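Local coordinates for uncharacterized protein (Bacillus thuringiensis serovar kurstaki, PDB 4XHN) that probably acts as a ParM-like, actin-family ATPase that forms filaments to segregate plasmids, and binds an ATP analogue together with magnesium, at residues 23-28 with 402-407; 235-240 with 367-372. The protein carries 2 engineered substitutions. All blocks are in the same frame, centred on the assembly; numbering follows the deposited sequence.

In the fold
Interaction 1 joins the beginning and the end of the chain. Strand 21-27 follows strand 13-17 in the first sheet, and helix 402-414 returns to pack on it near the C terminus. The loop closed in this way spans most of the protein. Interaction 2 is nested inside it and pairs strands 231-237 and 366-370 of the second sheet. The centres of the two contacts are about 15 Å apart. The start of helix 402-414 links them: Thr-403 OG1 probably hydrogen-bonds Asp-236 OD2, and Phe-402 packs on Val-370. Both contacts also touch the bound nucleotide, which lies in the cleft between the two domains.

Interaction 1 (23-28 with 402-407); sequences KISFLN and FTSRSY. With ANP (phosphoaminophosphonic acid-adenylate ester), chain C.
The hydroxyl of Ser-25 is held by two others. Its OG lies 2.5 Å from Ser-404 OG, a hydrogen bond in which either serine could be the donor, and it also bonds the OG of Ser-35 on the adjacent strand. At this resolution, such shortness implies no special strength. Ser-404 OG has a second partner in the carbonyl of Tyr-401, so hydroxyls and a carbonyl form a short chain from sheet to helix. Both serines direct CB at the opposing segment. The chi1 of Ser-404, 75°, places OG between its backbone N and carbonyl carbon, facing the strand. Arg-405 comes alongside with its aliphatic part: CG sits 3.4 Å from Ser-25 OG. Its guanidinium group is led on to a salt bridge with Asp-212. The helix runs over the strand at an axis distance of 7.0 Å, with a crossing angle of -39°. The arrangement is consistent with the actin fold, in which a C-terminal helix returns to the first domain, onto the beta-hairpin whose turn faces the phosphates. Lys-23, at the cleft end of the strand, bends at chi3 (-82°) and brings NZ up to the phosphates. NZ hydrogen-bonds ANP O1A at 2.8 Å and O2B as well, thus spanning the alpha and beta phosphates. The carbonyl of Ala-400, just ahead of the helix, is a third partner of NZ, and a magnesium ion lies close by.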
ATOM      1  N   LYS A  23      -0.374  -2.750   3.064  1.00 20.91           N
ATOM      2  CA  LYS A  23       0.532  -1.659   3.401  1.00 22.03           C
ATOM      3  C   LYS A  23       0.453  -1.295   4.879  1.00 20.00           C
ATOM      4  O   LYS A  23      -0.625  -1.289   5.476  1.00 20.47           O
ATOM      5  CB  LYS A  23       0.242  -0.432   2.529  1.00 20.78           C
ATOM      6  CG  LYS A  23       0.826  -0.545   1.126  1.00 25.67           C
ATOM      7  CD  LYS A  23       0.548   0.683   0.277  1.00 23.79           C
ATOM      8  CE  LYS A  23      -0.844   0.632  -0.325  1.00 30.31           C
ATOM      9  NZ  LYS A  23      -1.009   1.637  -1.413  1.00 33.93           N
ATOM     10  N   ILE A  24       1.612  -1.006   5.461  1.00 13.62           N
ATOM     11  CA  ILE A  24       1.703  -0.620   6.863  1.00 14.20           C
ATOM     12  C   ILE A  24       2.605   0.597   7.017  1.00 14.44           C
ATOM     13  O   ILE A  24       3.672   0.678   6.410  1.00 14.49           O
ATOM     14  CB  ILE A  24       2.242  -1.784   7.739  1.00 14.95           C
ATOM     15  CG1 ILE A  24       2.671  -1.295   9.127  1.00 25.76           C
ATOM     16  CG2 ILE A  24       3.423  -2.451   7.067  1.00 15.11           C
ATOM     17  CD1 ILE A  24       1.553  -0.729   9.970  1.00 32.04           C
ATOM     18  N   SER A  25       2.148   1.560   7.808  1.00 14.74           N
ATOM     19  CA  SER A  25       2.992   2.650   8.267  1.00 15.36           C
ATOM     20  C   SER A  25       2.973   2.649   9.785  1.00 17.27           C
ATOM     21  O   SER A  25       1.908   2.718  10.393  1.00 18.30           O
ATOM     22  CB  SER A  25       2.514   3.994   7.719  1.00 15.09           C
ATOM     23  OG  SER A  25       2.652   4.045   6.311  1.00 14.39           O
ATOM     24  N   PHE A  26       4.148   2.558  10.395  1.00 17.23           N
ATOM     25  CA  PHE A  26       4.237   2.487  11.846  1.00 20.49           C
ATOM     26  C   PHE A  26       5.337   3.390  12.382  1.00 23.59           C
ATOM     27  O   PHE A  26       6.193   3.858  11.633  1.00 25.51           O
ATOM     28  CB  PHE A  26       4.485   1.044  12.299  1.00 18.77           C
ATOM     29  CG  PHE A  26       5.848   0.521  11.939  1.00 19.18           C
ATOM     30  CD1 PHE A  26       6.854   0.453  12.890  1.00 20.62           C
ATOM     31  CD2 PHE A  26       6.125   0.101  10.648  1.00 20.82           C
ATOM     32  CE1 PHE A  26       8.110  -0.024  12.560  1.00 25.80           C
ATOM     33  CE2 PHE A  26       7.380  -0.376  10.313  1.00 21.51           C
ATOM     34  CZ  PHE A  26       8.371  -0.440  11.270  1.00 23.02           C
ATOM     35  N   LEU A  27       5.308   3.625  13.689  1.00 30.95           N
ATOM     36  CA  LEU A  27       6.364   4.371  14.355  1.00 31.43           C
ATOM     37  C   LEU A  27       7.501   3.444  14.754  1.00 38.22           C
ATOM     38  O   LEU A  27       7.272   2.400  15.366  1.00 38.10           O
ATOM     39  CB  LEU A  27       5.821   5.089  15.590  1.00 28.49           C
ATOM     40  CG  LEU A  27       4.996   6.343  15.316  1.00 32.02           C
ATOM     41  CD1 LEU A  27       4.492   6.948  16.616  1.00 30.45           C
ATOM     42  CD2 LEU A  27       5.845   7.337  14.549  1.00 31.44           C
ATOM     43  N   ASN A  28       8.727   3.818  14.405  1.00 36.36           N
ATOM     44  CA  ASN A  28       9.882   3.050  14.842  1.00 41.62           C
ATOM     45  C   ASN A  28      10.401   3.562  16.179  1.00 48.45           C
ATOM     46  O   ASN A  28       9.729   4.335  16.863  1.00 49.79           O
ATOM     47  CB  ASN A  28      10.994   3.074  13.786  1.00 42.04           C
ATOM     48  CG  ASN A  28      11.437   4.481  13.416  1.00 39.23           C
ATOM     49  OD1 ASN A  28      11.359   5.410  14.219  1.00 40.05           O
ATOM     50  ND2 ASN A  28      11.912   4.638  12.186  1.00 36.74           N
ATOM     51  N   PHE A 402       0.162   7.092   1.421  1.00 16.46           N
ATOM     52  CA  PHE A 402      -0.634   8.199   1.943  1.00 15.88           C
ATOM     53  C   PHE A 402      -1.708   7.736   2.922  1.00 16.70           C
ATOM     54  O   PHE A 402      -1.872   8.314   3.997  1.00 18.54           O
ATOM     55  CB  PHE A 402      -1.288   8.968   0.795  1.00 14.77           C
ATOM     56  CG  PHE A 402      -2.122  10.134   1.245  1.00 15.04           C
ATOM     57  CD1 PHE A 402      -1.543  11.373   1.456  1.00 20.57           C
ATOM     58  CD2 PHE A 402      -3.486   9.992   1.453  1.00 15.73           C
ATOM     59  CE1 PHE A 402      -2.305  12.450   1.867  1.00 18.12           C
ATOM     60  CE2 PHE A 402      -4.255  11.066   1.868  1.00 19.45           C
ATOM     61  CZ  PHE A 402      -3.662  12.296   2.075  1.00 16.16           C
ATOM     62  N   THR A 403      -2.430   6.688   2.548  1.00 17.88           N
ATOM     63  CA  THR A 403      -3.561   6.219   3.337  1.00 17.60           C
ATOM     64  C   THR A 403      -3.114   5.547   4.637  1.00 19.55           C
ATOM     65  O   THR A 403      -3.678   5.809   5.701  1.00 14.16           O
ATOM     66  CB  THR A 403      -4.432   5.247   2.523  1.00 18.55           C
ATOM     67  OG1 THR A 403      -4.880   5.902   1.331  1.00 13.19           O
ATOM     68  CG2 THR A 403      -5.640   4.810   3.331  1.00 17.19           C
ATOM     69  N   SER A 404      -2.104   4.686   4.557  1.00 15.25           N
ATOM     70  CA  SER A 404      -1.587   4.025   5.752  1.00 18.32           C
ATOM     71  C   SER A 404      -0.936   5.049   6.677  1.00 21.33           C
ATOM     72  O   SER A 404      -1.054   4.956   7.899  1.00 28.58           O
ATOM     73  CB  SER A 404      -0.587   2.924   5.388  1.00 13.23           C
ATOM     74  OG  SER A 404       0.655   3.467   4.981  1.00 13.25           O
ATOM     75  N   ARG A 405      -0.257   6.029   6.087  1.00 19.44           N
ATOM     76  CA  ARG A 405       0.320   7.124   6.859  1.00 21.20           C
ATOM     77  C   ARG A 405      -0.782   7.957   7.507  1.00 21.61           C
ATOM     78  O   ARG A 405      -0.633   8.421   8.637  1.00 16.58           O
ATOM     79  CB  ARG A 405       1.206   8.007   5.977  1.00 21.98           C
ATOM     80  CG  ARG A 405       2.568   7.402   5.657  1.00 22.59           C
ATOM     81  CD  ARG A 405       3.287   8.184   4.565  1.00 19.16           C
ATOM     82  NE  ARG A 405       3.493   9.585   4.928  1.00 25.11           N
ATOM     83  CZ  ARG A 405       4.474  10.019   5.712  1.00 28.65           C
ATOM     84  NH1 ARG A 405       5.343   9.163   6.229  1.00 26.74           N
ATOM     85  NH2 ARG A 405       4.583  11.313   5.985  1.00 33.85           N
ATOM     86  N   SER A 406      -1.888   8.141   6.789  1.00 15.50           N
ATOM     87  CA  SER A 406      -3.046   8.849   7.330  1.00 17.98           C
ATOM     88  C   SER A 406      -3.658   8.083   8.495  1.00 21.45           C
ATOM     89  O   SER A 406      -4.036   8.673   9.508  1.00 18.52           O
ATOM     90  CB  SER A 406      -4.102   9.077   6.248  1.00 16.88           C
ATOM     91  OG  SER A 406      -3.808  10.223   5.467  1.00 18.85           O
ATOM     92  N   TYR A 407      -3.752   6.765   8.346  1.00 20.14           N
ATOM     93  CA  TYR A 407      -4.313   5.916   9.390  1.00 18.75           C
ATOM     94  C   TYR A 407      -3.407   5.880  10.615  1.00 19.09           C
ATOM     95  O   TYR A 407      -3.883   5.755  11.743  1.00 18.35           O
ATOM     96  CB  TYR A 407      -4.550   4.502   8.863  1.00 15.62           C
ATOM     97  CG  TYR A 407      -5.692   4.409   7.877  1.00 19.81           C
ATOM     98  CD1 TYR A 407      -6.607   5.447   7.747  1.00 19.20           C
ATOM     99  CD2 TYR A 407      -5.856   3.286   7.076  1.00 18.00           C
ATOM    100  CE1 TYR A 407      -7.653   5.369   6.849  1.00 16.03           C
ATOM    101  CE2 TYR A 407      -6.899   3.200   6.174  1.00 16.61           C
ATOM    102  CZ  TYR A 407      -7.795   4.243   6.067  1.00 18.09           C
ATOM    103  OH  TYR A 407      -8.836   4.162   5.171  1.00 25.33           O
TER
HETATM  104  PG  ANP C 501      -4.365  -0.919  -4.662  1.00 34.54           P
HETATM  105  O1G ANP C 501      -5.127  -1.026  -5.944  1.00 37.98           O
HETATM  106  O2G ANP C 501      -4.395   0.574  -4.152  1.00 53.99           O
HETATM  107  O3G ANP C 501      -5.038  -1.856  -3.578  1.00 82.36           O
HETATM  108  PB  ANP C 501      -1.675  -0.490  -4.047  1.00 31.63           P
HETATM  109  O1B ANP C 501      -0.811  -1.433  -3.162  1.00 72.03           O
HETATM  110  O2B ANP C 501      -2.402   0.475  -3.166  1.00 35.61           O
HETATM  111  N3B ANP C 501      -2.768  -1.422  -4.914  1.00 38.93           N
HETATM  112  PA  ANP C 501       0.047   1.590  -4.676  1.00 31.52           P
HETATM  113  O1A ANP C 501       0.911   1.388  -3.490  1.00 38.42           O
HETATM  114  O2A ANP C 501      -0.964   2.730  -4.520  1.00 27.04           O
HETATM  115  O3A ANP C 501      -0.773   0.280  -5.061  1.00 51.23           O
HETATM  116  O5' ANP C 501       0.977   1.813  -5.936  1.00 31.11           O
HETATM  117  C5' ANP C 501       0.388   2.182  -7.202  1.00 29.01           C
HETATM  118  C4' ANP C 501       1.407   2.035  -8.306  1.00 29.16           C
HETATM  119  O4' ANP C 501       2.431   3.050  -8.176  1.00 31.10           O
HETATM  120  C3' ANP C 501       2.139   0.691  -8.355  1.00 26.08           C
HETATM  121  O3' ANP C 501       2.274   0.271  -9.707  1.00 25.03           O
HETATM  122  C2' ANP C 501       3.502   1.028  -7.746  1.00 27.16           C
HETATM  123  O2' ANP C 501       4.534   0.147  -8.172  1.00 22.47           O
HETATM  124  C1' ANP C 501       3.695   2.434  -8.295  1.00 28.99           C
HETATM  125  N9  ANP C 501       4.692   3.236  -7.595  1.00 28.90           N
HETATM  126  C8  ANP C 501       4.888   3.344  -6.244  1.00 29.17           C
HETATM  127  N7  ANP C 501       5.876   4.139  -5.903  1.00 33.11           N
HETATM  128  C5  ANP C 501       6.363   4.582  -7.126  1.00 33.85           C
HETATM  129  C6  ANP C 501       7.421   5.457  -7.461  1.00 30.76           C
HETATM  130  N6  ANP C 501       8.200   6.064  -6.564  1.00 28.77           N
HETATM  131  N1  ANP C 501       7.643   5.693  -8.774  1.00 36.70           N
HETATM  132  C2  ANP C 501       6.866   5.090  -9.678  1.00 40.08           C
HETATM  133  N3  ANP C 501       5.848   4.247  -9.480  1.00 38.79           N
HETATM  134  C4  ANP C 501       5.649   4.036  -8.174  1.00 34.13           C

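Interaction 2 (235-240 with 367-372); sequences NDLGAG and NIVVGG. With ANP (phosphoaminophosphonic acid-adenylate ester), chain C.
Two glycine-rich loops of an actin-like nucleotide site leave neighbouring parallel strands here: residues 236-240 belong to a probable phosphate-2 motif, and 369-372 to a probable adenosine motif. Three backbone bonds zip the strands together. Asn-235 N donates to Ile-368 O at 2.7 Å, Val-370 N to Asn-235 O at 2.8 Å, and Leu-237 N to Val-370 O at 2.7 Å. Asn-235 ND2 adds a weak bond to Ile-368 O, while its OD1 accepts from Asn-244. On the Asn-235 face, Leu-237 CD1 meets Val-369 CG1 at 3.6 Å; helix 337-362 lies against this leucine through Tyr-347 and Gln-351. On the other face, Asp-236 crosses the side chain of Val-370 at about a right angle. With CG anti to the backbone N (chi1 -160°), its OD1 comes 3.3 Å from Gly-371 CA, and OD2 is the probable partner of Thr-403 OG1. The Asp-236 side chain is about 4 Å from a bound magnesium ion at the nearest atoms. Beyond the strands, backbone N-H groups receive the phosphates. Gly-372 N bonds ANP O2A at 3.2 Å, Gly-240 N bonds O1G at 3.3 Å, and Ala-239 N makes a weak bond to O3A. Gly-371 takes a positive phi (95°), a conformation natural to glycine, and its CA lies close to Leu-237 O as well as to Asp-236 OD1. Backbone amides from two adjacent loops around the phosphates are characteristic of the second-domain side of the actin/Hsp70 ATPase cleft.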
ATOM      1  N   ASN A 235      -8.658  10.815  -4.038  1.00 25.82           N
ATOM      2  CA  ASN A 235      -8.430   9.815  -5.060  1.00 26.86           C
ATOM      3  C   ASN A 235      -7.126   9.063  -4.822  1.00 19.99           C
ATOM      4  O   ASN A 235      -6.040   9.562  -5.116  1.00 21.20           O
ATOM      5  CB  ASN A 235      -8.438  10.463  -6.439  1.00 17.20           C
ATOM      6  CG  ASN A 235      -9.674  11.312  -6.669  1.00 27.69           C
ATOM      7  OD1 ASN A 235     -10.744  10.798  -6.990  1.00 28.02           O
ATOM      8  ND2 ASN A 235      -9.528  12.622  -6.508  1.00 21.37           N
ATOM      9  N   ASP A 236      -7.252   7.864  -4.264  1.00 16.13           N
ATOM     10  CA  ASP A 236      -6.113   6.993  -4.022  1.00 13.96           C
ATOM     11  C   ASP A 236      -5.849   6.180  -5.281  1.00 16.82           C
ATOM     12  O   ASP A 236      -6.642   5.309  -5.639  1.00 22.84           O
ATOM     13  CB  ASP A 236      -6.382   6.080  -2.824  1.00 13.66           C
ATOM     14  CG  ASP A 236      -5.111   5.517  -2.215  1.00 19.32           C
ATOM     15  OD1 ASP A 236      -4.061   5.533  -2.887  1.00 17.48           O
ATOM     16  OD2 ASP A 236      -5.164   5.053  -1.057  1.00 19.56           O
ATOM     17  N   LEU A 237      -4.742   6.471  -5.958  1.00 17.88           N
ATOM     18  CA  LEU A 237      -4.446   5.824  -7.233  1.00 20.38           C
ATOM     19  C   LEU A 237      -3.532   4.619  -7.028  1.00 23.02           C
ATOM     20  O   LEU A 237      -2.333   4.769  -6.788  1.00 27.47           O
ATOM     21  CB  LEU A 237      -3.813   6.825  -8.205  1.00 18.72           C
ATOM     22  CG  LEU A 237      -4.547   8.159  -8.406  1.00 15.65           C
ATOM     23  CD1 LEU A 237      -4.066   8.850  -9.673  1.00 15.67           C
ATOM     24  CD2 LEU A 237      -6.062   7.986  -8.435  1.00 15.56           C
ATOM     25  N   GLY A 238      -4.107   3.424  -7.130  1.00 21.97           N
ATOM     26  CA  GLY A 238      -3.395   2.200  -6.803  1.00 19.51           C
ATOM     27  C   GLY A 238      -3.012   1.321  -7.979  1.00 19.53           C
ATOM     28  O   GLY A 238      -3.158   1.708  -9.140  1.00 19.18           O
ATOM     29  N   ALA A 239      -2.530   0.121  -7.666  1.00 19.21           N
ATOM     30  CA  ALA A 239      -1.987  -0.794  -8.668  1.00 19.80           C
ATOM     31  C   ALA A 239      -3.069  -1.448  -9.525  1.00 24.50           C
ATOM     32  O   ALA A 239      -2.986  -1.434 -10.752  1.00 26.66           O
ATOM     33  CB  ALA A 239      -1.143  -1.863  -7.993  1.00 14.82           C
ATOM     34  N   GLY A 240      -4.072  -2.032  -8.878  1.00 23.49           N
ATOM     35  CA  GLY A 240      -5.142  -2.696  -9.595  1.00 25.76           C
ATOM     36  C   GLY A 240      -6.444  -1.932  -9.558  1.00 26.44           C
ATOM     37  O   GLY A 240      -7.352  -2.185 -10.350  1.00 22.57           O
ATOM     38  N   ASN A 367      -9.742  18.659  -4.853  1.00 24.23           N
ATOM     39  CA  ASN A 367      -9.547  17.249  -5.184  1.00 22.71           C
ATOM     40  C   ASN A 367      -8.137  16.761  -4.865  1.00 25.56           C
ATOM     41  O   ASN A 367      -7.173  17.145  -5.528  1.00 21.24           O
ATOM     42  CB  ASN A 367      -9.854  16.997  -6.660  1.00 23.03           C
ATOM     43  CG  ASN A 367     -11.292  17.296  -7.014  1.00 27.32           C
ATOM     44  OD1 ASN A 367     -12.149  16.410  -6.990  1.00 27.86           O
ATOM     45  ND2 ASN A 367     -11.570  18.551  -7.337  1.00 29.65           N
ATOM     46  N   ILE A 368      -8.025  15.907  -3.854  1.00 27.01           N
ATOM     47  CA  ILE A 368      -6.729  15.383  -3.439  1.00 24.09           C
ATOM     48  C   ILE A 368      -6.402  14.083  -4.169  1.00 26.39           C
ATOM     49  O   ILE A 368      -7.183  13.132  -4.140  1.00 30.77           O
ATOM     50  CB  ILE A 368      -6.685  15.142  -1.921  1.00 18.85           C
ATOM     51  CG1 ILE A 368      -7.100  16.411  -1.177  1.00 20.21           C
ATOM     52  CG2 ILE A 368      -5.299  14.698  -1.491  1.00 17.93           C
ATOM     53  CD1 ILE A 368      -7.253  16.225   0.308  1.00 20.26           C
ATOM     54  N   VAL A 369      -5.247  14.052  -4.827  1.00 22.97           N
ATOM     55  CA  VAL A 369      -4.820  12.868  -5.560  1.00 16.70           C
ATOM     56  C   VAL A 369      -3.595  12.241  -4.904  1.00 18.00           C
ATOM     57  O   VAL A 369      -2.547  12.878  -4.786  1.00 16.00           O
ATOM     58  CB  VAL A 369      -4.500  13.196  -7.028  1.00 17.25           C
ATOM     59  CG1 VAL A 369      -4.188  11.925  -7.796  1.00 16.49           C
ATOM     60  CG2 VAL A 369      -5.660  13.937  -7.671  1.00 18.35           C
ATOM     61  N   VAL A 370      -3.735  10.992  -4.472  1.00 19.03           N
ATOM     62  CA  VAL A 370      -2.667  10.296  -3.766  1.00 18.13           C
ATOM     63  C   VAL A 370      -2.456   8.893  -4.333  1.00 16.94           C
ATOM     64  O   VAL A 370      -3.069   8.522  -5.333  1.00 19.49           O
ATOM     65  CB  VAL A 370      -2.967  10.201  -2.257  1.00 16.19           C
ATOM     66  CG1 VAL A 370      -3.124  11.593  -1.661  1.00 15.07           C
ATOM     67  CG2 VAL A 370      -4.223   9.376  -2.015  1.00 14.08           C
ATOM     68  N   GLY A 371      -1.586   8.118  -3.694  1.00 14.59           N
ATOM     69  CA  GLY A 371      -1.309   6.764  -4.140  1.00 17.94           C
ATOM     70  C   GLY A 371      -0.093   6.698  -5.044  1.00 18.23           C
ATOM     71  O   GLY A 371       0.374   7.721  -5.541  1.00 24.02           O
ATOM     72  N   GLY A 372       0.418   5.491  -5.263  1.00 13.41           N
ATOM     73  CA  GLY A 372       1.596   5.307  -6.089  1.00 12.81           C
ATOM     74  C   GLY A 372       1.402   5.736  -7.533  1.00 16.89           C
ATOM     75  O   GLY A 372       2.372   6.005  -8.241  1.00 14.13           O
TER
HETATM   76  PG  ANP C 501      -4.365  -0.919  -4.662  1.00 34.54           P
HETATM   77  O1G ANP C 501      -5.127  -1.026  -5.944  1.00 37.98           O
HETATM   78  O2G ANP C 501      -4.395   0.574  -4.152  1.00 53.99           O
HETATM   79  O3G ANP C 501      -5.038  -1.856  -3.578  1.00 82.36           O
HETATM   80  PB  ANP C 501      -1.675  -0.490  -4.047  1.00 31.63           P
HETATM   81  O1B ANP C 501      -0.811  -1.433  -3.162  1.00 72.03           O
HETATM   82  O2B ANP C 501      -2.402   0.475  -3.166  1.00 35.61           O
HETATM   83  N3B ANP C 501      -2.768  -1.422  -4.914  1.00 38.93           N
HETATM   84  PA  ANP C 501       0.047   1.590  -4.676  1.00 31.52           P
HETATM   85  O1A ANP C 501       0.911   1.388  -3.490  1.00 38.42           O
HETATM   86  O2A ANP C 501      -0.964   2.730  -4.520  1.00 27.04           O
HETATM   87  O3A ANP C 501      -0.773   0.280  -5.061  1.00 51.23           O
HETATM   88  O5' ANP C 501       0.977   1.813  -5.936  1.00 31.11           O
HETATM   89  C5' ANP C 501       0.388   2.182  -7.202  1.00 29.01           C
HETATM   90  C4' ANP C 501       1.407   2.035  -8.306  1.00 29.16           C
HETATM   91  O4' ANP C 501       2.431   3.050  -8.176  1.00 31.10           O
HETATM   92  C3' ANP C 501       2.139   0.691  -8.355  1.00 26.08           C
HETATM   93  O3' ANP C 501       2.274   0.271  -9.707  1.00 25.03           O
HETATM   94  C2' ANP C 501       3.502   1.028  -7.746  1.00 27.16           C
HETATM   95  O2' ANP C 501       4.534   0.147  -8.172  1.00 22.47           O
HETATM   96  C1' ANP C 501       3.695   2.434  -8.295  1.00 28.99           C
HETATM   97  N9  ANP C 501       4.692   3.236  -7.595  1.00 28.90           N
HETATM   98  C8  ANP C 501       4.888   3.344  -6.244  1.00 29.17           C
HETATM   99  N7  ANP C 501       5.876   4.139  -5.903  1.00 33.11           N
HETATM  100  C5  ANP C 501       6.363   4.582  -7.126  1.00 33.85           C
HETATM  101  C6  ANP C 501       7.421   5.457  -7.461  1.00 30.76           C
HETATM  102  N6  ANP C 501       8.200   6.064  -6.564  1.00 28.77           N
HETATM  103  N1  ANP C 501       7.643   5.693  -8.774  1.00 36.70           N
HETATM  104  C2  ANP C 501       6.866   5.090  -9.678  1.00 40.08           C
HETATM  105  N3  ANP C 501       5.848   4.247  -9.480  1.00 38.79           N
HETATM  106  C4  ANP C 501       5.649   4.036  -8.174  1.00 34.13           C
HETATM  107  O   HOH W   1     -11.833  14.341  -8.261  1.00 22.91           O